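Local coordinates for RNA-binding protein RMD9, mitochondrial (PDB 7A9X), which binds a dodecameric sequence element in the 3'-UTR of mitochondrial mRNAs and is involved in their processing or stability, at residues F242-L247 with Y280-E285; G250-F255 with I284-S289. One frame throughout, in Å; residues are numbered along the deposited sequence.

Interaction 1: residues F242-L247 with Y280-E285; sequences FIHPNL and YGYLIE. With nucleotides of chain B.
Tyr282 meets His244, Pro245 and Asn246 at the starts of two helices, from the repeats assigned as PPR3 and PPR4, that hold the RNA backbone. Ahead of it, Tyr280 CE1 lies near C2 of A4 of chain B. Gly281 N gives a weak hydrogen bond to N3 of the same adenine. Gly281 CA comes 3.2 Å from O4' of U5 of chain B. The Tyr282 ring comes next and is clamped on both faces. Pro245 CB sits over one face, 3.6 Å from the ring centroid, in a CH-pi contact. O2' of A4 of chain B lies over the opposite face. CG of Tyr282 is anti to the carbonyl carbon (chi1 -58°), and this sends the ring across to Pro245. Its OH reaches OP1 of A3 of chain B in a very short hydrogen bond of 2.5 Å. His244 CE1 is 3.3 Å from Tyr282 OH, with the two rings nearly perpendicular. His244 NE2 donates to OP2 of A3 of chain B at 2.6 Å, so the pair grips both non-bridging oxygens of one phosphate. His244, the N-cap residue, accepts at ND1 from Asn246 N at 3.0 Å, which fixes the ring's rotation. Asn246 CB packs on Tyr282 CE1 at 3.5 Å. With an alanine in place of Tyr282, a gap would probably open between Pro245 and the A4 ribose, and OP1 of A3 would probably lose its tyrosine donor. Further on, Glu285 OE2 is merely near OP1 of U5 of chain B, without a hydrogen bond between them; Glu285 OE1 has a weak ion pair with Lys253. Helix 209-223 lies alongside: its Lys210 O accepts from Asn246 ND2. On another flank, Leu271 of a loop touches Pro245 and Leu283.

Interaction 2: residues G250-F255 with I284-S289; sequences GLIKVF and IETHLS. With nucleotides of chain B.
Lys253 NZ and Glu285 OE1 form a salt bridge between helices 245-257 and 281-292 of adjacent PPR repeats. Lys253 NZ lies 3.3 Å from Glu285 OE1, and the hydrogen bond within the salt bridge is weak. These are the helices assigned as the first of PPR3 and PPR4 in the alpha-solenoid. The segments 250-255 and 284-289 run almost parallel, 5° apart, with their axes 9.7 Å apart at closest approach. Lys253 spans the gap with a fully extended chain. Its CG is anti to the carbonyl carbon (chi1 -68°), and the remaining torsions are all near 180°. The chain passes alongside Glu285, with Lys253 CE 4.1 Å from Glu285 CB. The ammonium would probably offset part of the repulsion between this carboxylate and the nearby RNA phosphates. Nearer its root, the lysine packs on Ser289, with Lys253 CG 3.8 Å from Ser289 OG. That hydroxyl is hydrogen-bonded to Asp293. Deeper in, the contact is apolar. Ile252 and Thr286 meet through methyl groups, and both touch helix 261-270, at Leu267 and Phe268 respectively. The side chain of Thr286 divides its work. OG1 lies between the backbone N and the carbonyl carbon (chi1 50°) and bonds back to Tyr282 O, one turn earlier. This satisfies the buried hydroxyl within its own helix. It also leaves Thr286 CG2 as the branch facing Ile252, where it lies 3.9 Å from Ile252 CD1.

Overall arrangement
Following the chain, residues 242-247 lead into helix 245-257, which carries segment 250-255. The chain then passes through helix 261-270 and returns as helix 281-292, at whose start and first turns both partner segments lie. Interaction 1 closes a loop of 32 residues and interaction 2 one of 28. The two do not nest: 242-247 precedes 250-255 and their partners follow in the same order, so the connections cross in sequence. This is expected of helices that run side by side in one direction. Their centres are about 9 Å apart, and Ile284 and Glu285 belong to both. Interaction 1 joins the helix starts at the RNA; interaction 2 continues the interface between the assigned PPR3 and PPR4 inward.

Interaction 1: residues F242-L247 with Y280-E285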
loop_
_atom_site.group_PDB
_atom_site.type_symbol
_atom_site.label_atom_id
_atom_site.label_comp_id
_atom_site.label_asym_id
_atom_site.label_seq_id
_atom_site.Cartn_x
_atom_site.Cartn_y
_atom_site.Cartn_z
ATOM N N PHE A 242 18.233 -29.094 15.356
ATOM C CA PHE A 242 17.743 -28.269 14.260
ATOM C C PHE A 242 16.778 -27.217 14.792
ATOM O O PHE A 242 15.799 -27.546 15.468
ATOM C CB PHE A 242 17.063 -29.134 13.201
ATOM C CG PHE A 242 16.303 -28.342 12.174
ATOM C CD1 PHE A 242 16.974 -27.637 11.188
ATOM C CD2 PHE A 242 14.918 -28.301 12.198
ATOM C CE1 PHE A 242 16.275 -26.904 10.242
ATOM C CE2 PHE A 242 14.213 -27.571 11.255
ATOM C CZ PHE A 242 14.891 -26.872 10.276
ATOM N N ILE A 243 17.058 -25.954 14.486
ATOM C CA ILE A 243 16.229 -24.827 14.897
ATOM C C ILE A 243 15.688 -24.169 13.638
ATOM O O ILE A 243 16.461 -23.680 12.804
ATOM C CB ILE A 243 17.019 -23.828 15.752
ATOM C CG1 ILE A 243 17.612 -24.535 16.973
ATOM C CG2 ILE A 243 16.127 -22.667 16.169
ATOM C CD1 ILE A 243 18.830 -23.850 17.540
ATOM N N HIS A 244 14.367 -24.152 13.499
ATOM C CA HIS A 244 13.772 -23.695 12.253
ATOM C C HIS A 244 14.084 -22.217 12.030
ATOM O O HIS A 244 13.965 -21.410 12.960
ATOM C CB HIS A 244 12.260 -23.914 12.249
ATOM C CG HIS A 244 11.652 -23.813 10.885
ATOM N ND1 HIS A 244 11.463 -22.609 10.241
ATOM C CD2 HIS A 244 11.208 -24.768 10.033
ATOM C CE1 HIS A 244 10.923 -22.826 9.055
ATOM N NE2 HIS A 244 10.757 -24.127 8.905
ATOM N N PRO A 245 14.485 -21.834 10.817
ATOM C CA PRO A 245 14.818 -20.424 10.558
ATOM C C PRO A 245 13.699 -19.454 10.893
ATOM O O PRO A 245 13.978 -18.335 11.336
ATOM C CB PRO A 245 15.132 -20.415 9.057
ATOM C CG PRO A 245 15.544 -21.811 8.747
ATOM C CD PRO A 245 14.746 -22.696 9.651
ATOM N N ASN A 246 12.439 -19.845 10.696
ATOM C CA ASN A 246 11.340 -18.942 11.018
ATOM C C ASN A 246 11.215 -18.726 12.522
ATOM O O ASN A 246 10.675 -17.703 12.956
ATOM C CB ASN A 246 10.028 -19.476 10.443
ATOM C CG ASN A 246 9.023 -18.373 10.165
ATOM O OD1 ASN A 246 9.399 -17.257 9.813
ATOM N ND2 ASN A 246 7.739 -18.681 10.326
ATOM N N LEU A 247 11.694 -19.678 13.329
ATOM C CA LEU A 247 11.757 -19.451 14.770
ATOM C C LEU A 247 12.838 -18.433 15.108
ATOM O O LEU A 247 12.631 -17.557 15.957
ATOM C CB LEU A 247 12.002 -20.771 15.504
ATOM C CG LEU A 247 11.959 -20.738 17.034
ATOM C CD1 LEU A 247 10.626 -20.201 17.530
ATOM C CD2 LEU A 247 12.228 -22.122 17.614
ATOM N N TYR A 280 16.625 -18.626 1.497
ATOM C CA TYR A 280 17.342 -17.584 2.219
ATOM C C TYR A 280 16.449 -16.431 2.657
ATOM O O TYR A 280 16.940 -15.505 3.313
ATOM C CB TYR A 280 18.481 -17.035 1.351
ATOM C CG TYR A 280 17.999 -16.222 0.170
ATOM C CD1 TYR A 280 17.516 -16.846 -0.975
ATOM C CD2 TYR A 280 18.020 -14.831 0.201
ATOM C CE1 TYR A 280 17.068 -16.112 -2.053
ATOM C CE2 TYR A 280 17.576 -14.088 -0.876
ATOM C CZ TYR A 280 17.098 -14.733 -1.999
ATOM O OH TYR A 280 16.653 -13.997 -3.075
ATOM N N GLY A 281 15.159 -16.462 2.314
ATOM C CA GLY A 281 14.281 -15.330 2.570
ATOM C C GLY A 281 14.169 -14.939 4.030
ATOM O O GLY A 281 13.800 -13.798 4.331
ATOM N N TYR A 282 14.469 -15.862 4.945
ATOM C CA TYR A 282 14.450 -15.532 6.365
ATOM C C TYR A 282 15.471 -14.451 6.699
ATOM O O TYR A 282 15.232 -13.622 7.584
ATOM C CB TYR A 282 14.712 -16.790 7.193
ATOM C CG TYR A 282 13.730 -17.914 6.947
ATOM C CD1 TYR A 282 12.465 -17.894 7.522
ATOM C CD2 TYR A 282 14.068 -18.998 6.150
ATOM C CE1 TYR A 282 11.565 -18.918 7.307
ATOM C CE2 TYR A 282 13.174 -20.032 5.932
ATOM C CZ TYR A 282 11.924 -19.984 6.514
ATOM O OH TYR A 282 11.026 -21.005 6.303
ATOM N N LEU A 283 16.607 -14.441 5.997
ATOM C CA LEU A 283 17.606 -13.401 6.204
ATOM C C LEU A 283 17.146 -12.059 5.655
ATOM O O LEU A 283 17.597 -11.013 6.133
ATOM C CB LEU A 283 18.929 -13.810 5.555
ATOM C CG LEU A 283 19.627 -15.012 6.186
ATOM C CD1 LEU A 283 20.786 -15.472 5.324
ATOM C CD2 LEU A 283 20.107 -14.655 7.583
ATOM N N ILE A 284 16.258 -12.065 4.659
ATOM C CA ILE A 284 15.751 -10.809 4.115
ATOM C C ILE A 284 14.815 -10.138 5.112
ATOM O O ILE A 284 14.933 -8.938 5.385
ATOM C CB ILE A 284 15.047 -11.045 2.769
ATOM C CG1 ILE A 284 15.965 -11.763 1.785
ATOM C CG2 ILE A 284 14.591 -9.724 2.170
ATOM C CD1 ILE A 284 15.302 -12.004 0.452
ATOM N N GLU A 285 13.864 -10.902 5.659
ATOM C CA GLU A 285 12.913 -10.341 6.615
ATOM C C GLU A 285 13.628 -9.766 7.830
ATOM O O GLU A 285 13.339 -8.643 8.257
ATOM C CB GLU A 285 11.905 -11.404 7.054
ATOM C CG GLU A 285 10.902 -11.816 5.999
ATOM C CD GLU A 285 9.667 -12.450 6.606
ATOM O OE1 GLU A 285 8.685 -11.718 6.855
ATOM O OE2 GLU A 285 9.686 -13.676 6.849
ATOM P P A B 4 7.595 -21.682 1.412
ATOM O OP1 A B 4 6.683 -22.309 2.401
ATOM O OP2 A B 4 7.041 -21.118 0.157
ATOM O "O5'" A B 4 8.404 -20.499 2.113
ATOM C "C5'" A B 4 9.140 -20.710 3.309
ATOM C "C4'" A B 4 10.342 -19.799 3.383
ATOM O "O4'" A B 4 11.355 -20.242 2.440
ATOM C "C3'" A B 4 10.103 -18.343 3.013
ATOM O "O3'" A B 4 9.546 -17.583 4.071
ATOM C "C2'" A B 4 11.491 -17.878 2.590
ATOM O "O2'" A B 4 12.303 -17.617 3.724
ATOM C "C1'" A B 4 12.021 -19.127 1.886
ATOM N N9 A B 4 11.732 -19.084 0.443
ATOM C C8 A B 4 10.822 -19.838 -0.257
ATOM N N7 A B 4 10.780 -19.556 -1.537
ATOM C C5 A B 4 11.722 -18.545 -1.688
ATOM C C6 A B 4 12.156 -17.814 -2.808
ATOM N N6 A B 4 11.679 -17.994 -4.042
ATOM N N1 A B 4 13.111 -16.878 -2.617
ATOM C C2 A B 4 13.593 -16.694 -1.380
ATOM N N3 A B 4 13.266 -17.319 -0.249
ATOM C C4 A B 4 12.315 -18.243 -0.475
ATOM P P U B 5 8.403 -16.492 3.773
ATOM O OP1 U B 5 8.020 -15.845 5.052
ATOM O OP2 U B 5 7.364 -17.132 2.930
ATOM O "O5'" U B 5 9.138 -15.384 2.901
ATOM C "C5'" U B 5 10.243 -14.664 3.425
ATOM C "C4'" U B 5 10.843 -13.762 2.379
ATOM O "O4'" U B 5 11.419 -14.566 1.315
ATOM C "C3'" U B 5 9.857 -12.859 1.659
ATOM O "O3'" U B 5 9.513 -11.701 2.395
ATOM C "C2'" U B 5 10.567 -12.572 0.345
ATOM O "O2'" U B 5 11.577 -11.593 0.520
ATOM C "C1'" U B 5 11.236 -13.919 0.071
ATOM N N1 U B 5 10.391 -14.771 -0.795
ATOM C C2 U B 5 10.461 -14.521 -2.151
ATOM O O2 U B 5 11.189 -13.663 -2.623
ATOM N N3 U B 5 9.657 -15.315 -2.929
ATOM C C4 U B 5 8.803 -16.307 -2.495
ATOM O O4 U B 5 8.144 -16.935 -3.322
ATOM C C5 U B 5 8.781 -16.504 -1.076
ATOM C C6 U B 5 9.555 -15.744 -0.292
ATOM P P A B 3 11.146 -24.435 5.333
ATOM O OP1 A B 3 11.837 -23.119 5.355
ATOM O OP2 A B 3 10.203 -24.792 6.424
ATOM O "O5'" A B 3 10.356 -24.541 3.957
ATOM C "C5'" A B 3 10.998 -24.267 2.723
ATOM C "C4'" A B 3 10.126 -24.666 1.562
ATOM O "O4'" A B 3 9.888 -26.096 1.604
ATOM C "C3'" A B 3 8.733 -24.055 1.543
ATOM O "O3'" A B 3 8.727 -22.745 0.999
ATOM C "C2'" A B 3 7.933 -25.064 0.729
ATOM O "O2'" A B 3 8.156 -24.880 -0.662
ATOM C "C1'" A B 3 8.583 -26.384 1.151
ATOM N N9 A B 3 7.848 -27.049 2.243
ATOM C C8 A B 3 8.032 -26.900 3.596
ATOM N N7 A B 3 7.223 -27.631 4.323
ATOM C C5 A B 3 6.454 -28.307 3.386
ATOM C C6 A B 3 5.410 -29.241 3.513
ATOM N N6 A B 3 4.940 -29.671 4.685
ATOM N N1 A B 3 4.856 -29.723 2.378
ATOM C C2 A B 3 5.325 -29.292 1.201
ATOM N N3 A B 3 6.300 -28.420 0.953
ATOM C C4 A B 3 6.828 -27.959 2.100
#

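Interaction 2: residues G250-F255 with I284-S289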
loop_
_atom_site.group_PDB
_atom_site.type_symbol
_atom_site.label_atom_id
_atom_site.label_comp_id
_atom_site.label_asym_id
_atom_site.label_seq_id
_atom_site.Cartn_x
_atom_site.Cartn_y
_atom_site.Cartn_z
ATOM N N GLY A 250 11.256 -14.808 13.937
ATOM C CA GLY A 250 10.317 -14.203 14.869
ATOM C C GLY A 250 10.981 -13.751 16.157
ATOM O O GLY A 250 10.651 -12.694 16.703
ATOM N N LEU A 251 11.935 -14.541 16.653
ATOM C CA LEU A 251 12.619 -14.180 17.891
ATOM C C LEU A 251 13.518 -12.964 17.691
ATOM O O LEU A 251 13.619 -12.107 18.578
ATOM C CB LEU A 251 13.424 -15.370 18.407
ATOM C CG LEU A 251 13.833 -15.343 19.881
ATOM C CD1 LEU A 251 12.626 -15.087 20.767
ATOM C CD2 LEU A 251 14.507 -16.650 20.263
ATOM N N ILE A 252 14.172 -12.866 16.533
ATOM C CA ILE A 252 14.968 -11.680 16.229
ATOM C C ILE A 252 14.083 -10.441 16.168
ATOM O O ILE A 252 14.431 -9.388 16.715
ATOM C CB ILE A 252 15.751 -11.882 14.917
ATOM C CG1 ILE A 252 16.824 -12.953 15.100
ATOM C CG2 ILE A 252 16.379 -10.572 14.453
ATOM C CD1 ILE A 252 17.369 -13.492 13.799
ATOM N N LYS A 253 12.923 -10.549 15.515
ATOM C CA LYS A 253 12.034 -9.399 15.386
ATOM C C LYS A 253 11.548 -8.916 16.747
ATOM O O LYS A 253 11.468 -7.706 16.992
ATOM C CB LYS A 253 10.848 -9.749 14.486
ATOM C CG LYS A 253 11.218 -9.979 13.029
ATOM C CD LYS A 253 9.983 -10.217 12.172
ATOM C CE LYS A 253 10.352 -10.371 10.706
ATOM N NZ LYS A 253 9.154 -10.467 9.826
ATOM N N VAL A 254 11.215 -9.848 17.644
ATOM C CA VAL A 254 10.788 -9.472 18.990
ATOM C C VAL A 254 11.886 -8.681 19.689
ATOM O O VAL A 254 11.642 -7.609 20.257
ATOM C CB VAL A 254 10.395 -10.724 19.797
ATOM C CG1 VAL A 254 10.186 -10.370 21.263
ATOM C CG2 VAL A 254 9.143 -11.361 19.220
ATOM N N PHE A 255 13.117 -9.193 19.642
ATOM C CA PHE A 255 14.231 -8.543 20.323
ATOM C C PHE A 255 14.607 -7.213 19.685
ATOM O O PHE A 255 15.154 -6.342 20.373
ATOM C CB PHE A 255 15.433 -9.488 20.353
ATOM C CG PHE A 255 15.290 -10.609 21.341
ATOM C CD1 PHE A 255 14.774 -10.367 22.603
ATOM C CD2 PHE A 255 15.658 -11.903 21.010
ATOM C CE1 PHE A 255 14.635 -11.387 23.522
ATOM C CE2 PHE A 255 15.520 -12.932 21.925
ATOM C CZ PHE A 255 15.008 -12.673 23.183
ATOM N N ILE A 284 16.258 -12.065 4.659
ATOM C CA ILE A 284 15.751 -10.809 4.115
ATOM C C ILE A 284 14.815 -10.138 5.112
ATOM O O ILE A 284 14.933 -8.938 5.385
ATOM C CB ILE A 284 15.047 -11.045 2.769
ATOM C CG1 ILE A 284 15.965 -11.763 1.785
ATOM C CG2 ILE A 284 14.591 -9.724 2.170
ATOM C CD1 ILE A 284 15.302 -12.004 0.452
ATOM N N GLU A 285 13.864 -10.902 5.659
ATOM C CA GLU A 285 12.913 -10.341 6.615
ATOM C C GLU A 285 13.628 -9.766 7.830
ATOM O O GLU A 285 13.339 -8.643 8.257
ATOM C CB GLU A 285 11.905 -11.404 7.054
ATOM C CG GLU A 285 10.902 -11.816 5.999
ATOM C CD GLU A 285 9.667 -12.450 6.606
ATOM O OE1 GLU A 285 8.685 -11.718 6.855
ATOM O OE2 GLU A 285 9.686 -13.676 6.849
ATOM N N THR A 286 14.568 -10.523 8.402
ATOM C CA THR A 286 15.266 -10.044 9.590
ATOM C C THR A 286 16.125 -8.828 9.271
ATOM O O THR A 286 16.081 -7.828 9.998
ATOM C CB THR A 286 16.112 -11.163 10.199
ATOM O OG1 THR A 286 16.917 -11.763 9.179
ATOM C CG2 THR A 286 15.218 -12.216 10.822
ATOM N N HIS A 287 16.899 -8.887 8.183
ATOM C CA HIS A 287 17.720 -7.746 7.788
ATOM C C HIS A 287 16.871 -6.490 7.634
ATOM O O HIS A 287 17.193 -5.437 8.195
ATOM C CB HIS A 287 18.465 -8.062 6.490
ATOM C CG HIS A 287 19.512 -7.055 6.125
ATOM N ND1 HIS A 287 20.810 -7.410 5.828
ATOM C CD2 HIS A 287 19.451 -5.708 5.991
ATOM C CE1 HIS A 287 21.507 -6.326 5.538
ATOM N NE2 HIS A 287 20.706 -5.279 5.630
ATOM N N LEU A 288 15.768 -6.589 6.885
ATOM C CA LEU A 288 14.881 -5.441 6.729
ATOM C C LEU A 288 14.277 -5.013 8.061
ATOM O O LEU A 288 14.008 -3.824 8.264
ATOM C CB LEU A 288 13.772 -5.759 5.725
ATOM C CG LEU A 288 14.206 -5.962 4.273
ATOM C CD1 LEU A 288 13.011 -6.330 3.406
ATOM C CD2 LEU A 288 14.897 -4.718 3.737
ATOM N N SER A 289 14.061 -5.958 8.979
ATOM C CA SER A 289 13.548 -5.599 10.297
ATOM C C SER A 289 14.534 -4.715 11.055
ATOM O O SER A 289 14.125 -3.785 11.760
ATOM C CB SER A 289 13.221 -6.861 11.095
ATOM O OG SER A 289 12.610 -6.534 12.331
ATOM P P U B 5 8.403 -16.492 3.773
ATOM O OP1 U B 5 8.020 -15.845 5.052
ATOM O OP2 U B 5 7.364 -17.132 2.930
ATOM O "O5'" U B 5 9.138 -15.384 2.901
ATOM C "C5'" U B 5 10.243 -14.664 3.425
ATOM C "C4'" U B 5 10.843 -13.762 2.379
ATOM O "O4'" U B 5 11.419 -14.566 1.315
ATOM C "C3'" U B 5 9.857 -12.859 1.659
ATOM O "O3'" U B 5 9.513 -11.701 2.395
ATOM C "C2'" U B 5 10.567 -12.572 0.345
ATOM O "O2'" U B 5 11.577 -11.593 0.520
ATOM C "C1'" U B 5 11.236 -13.919 0.071
ATOM N N1 U B 5 10.391 -14.771 -0.795
ATOM C C2 U B 5 10.461 -14.521 -2.151
ATOM O O2 U B 5 11.189 -13.663 -2.623
ATOM N N3 U B 5 9.657 -15.315 -2.929
ATOM C C4 U B 5 8.803 -16.307 -2.495
ATOM O O4 U B 5 8.144 -16.935 -3.322
ATOM C C5 U B 5 8.781 -16.504 -1.076
ATOM C C6 U B 5 9.555 -15.744 -0.292
#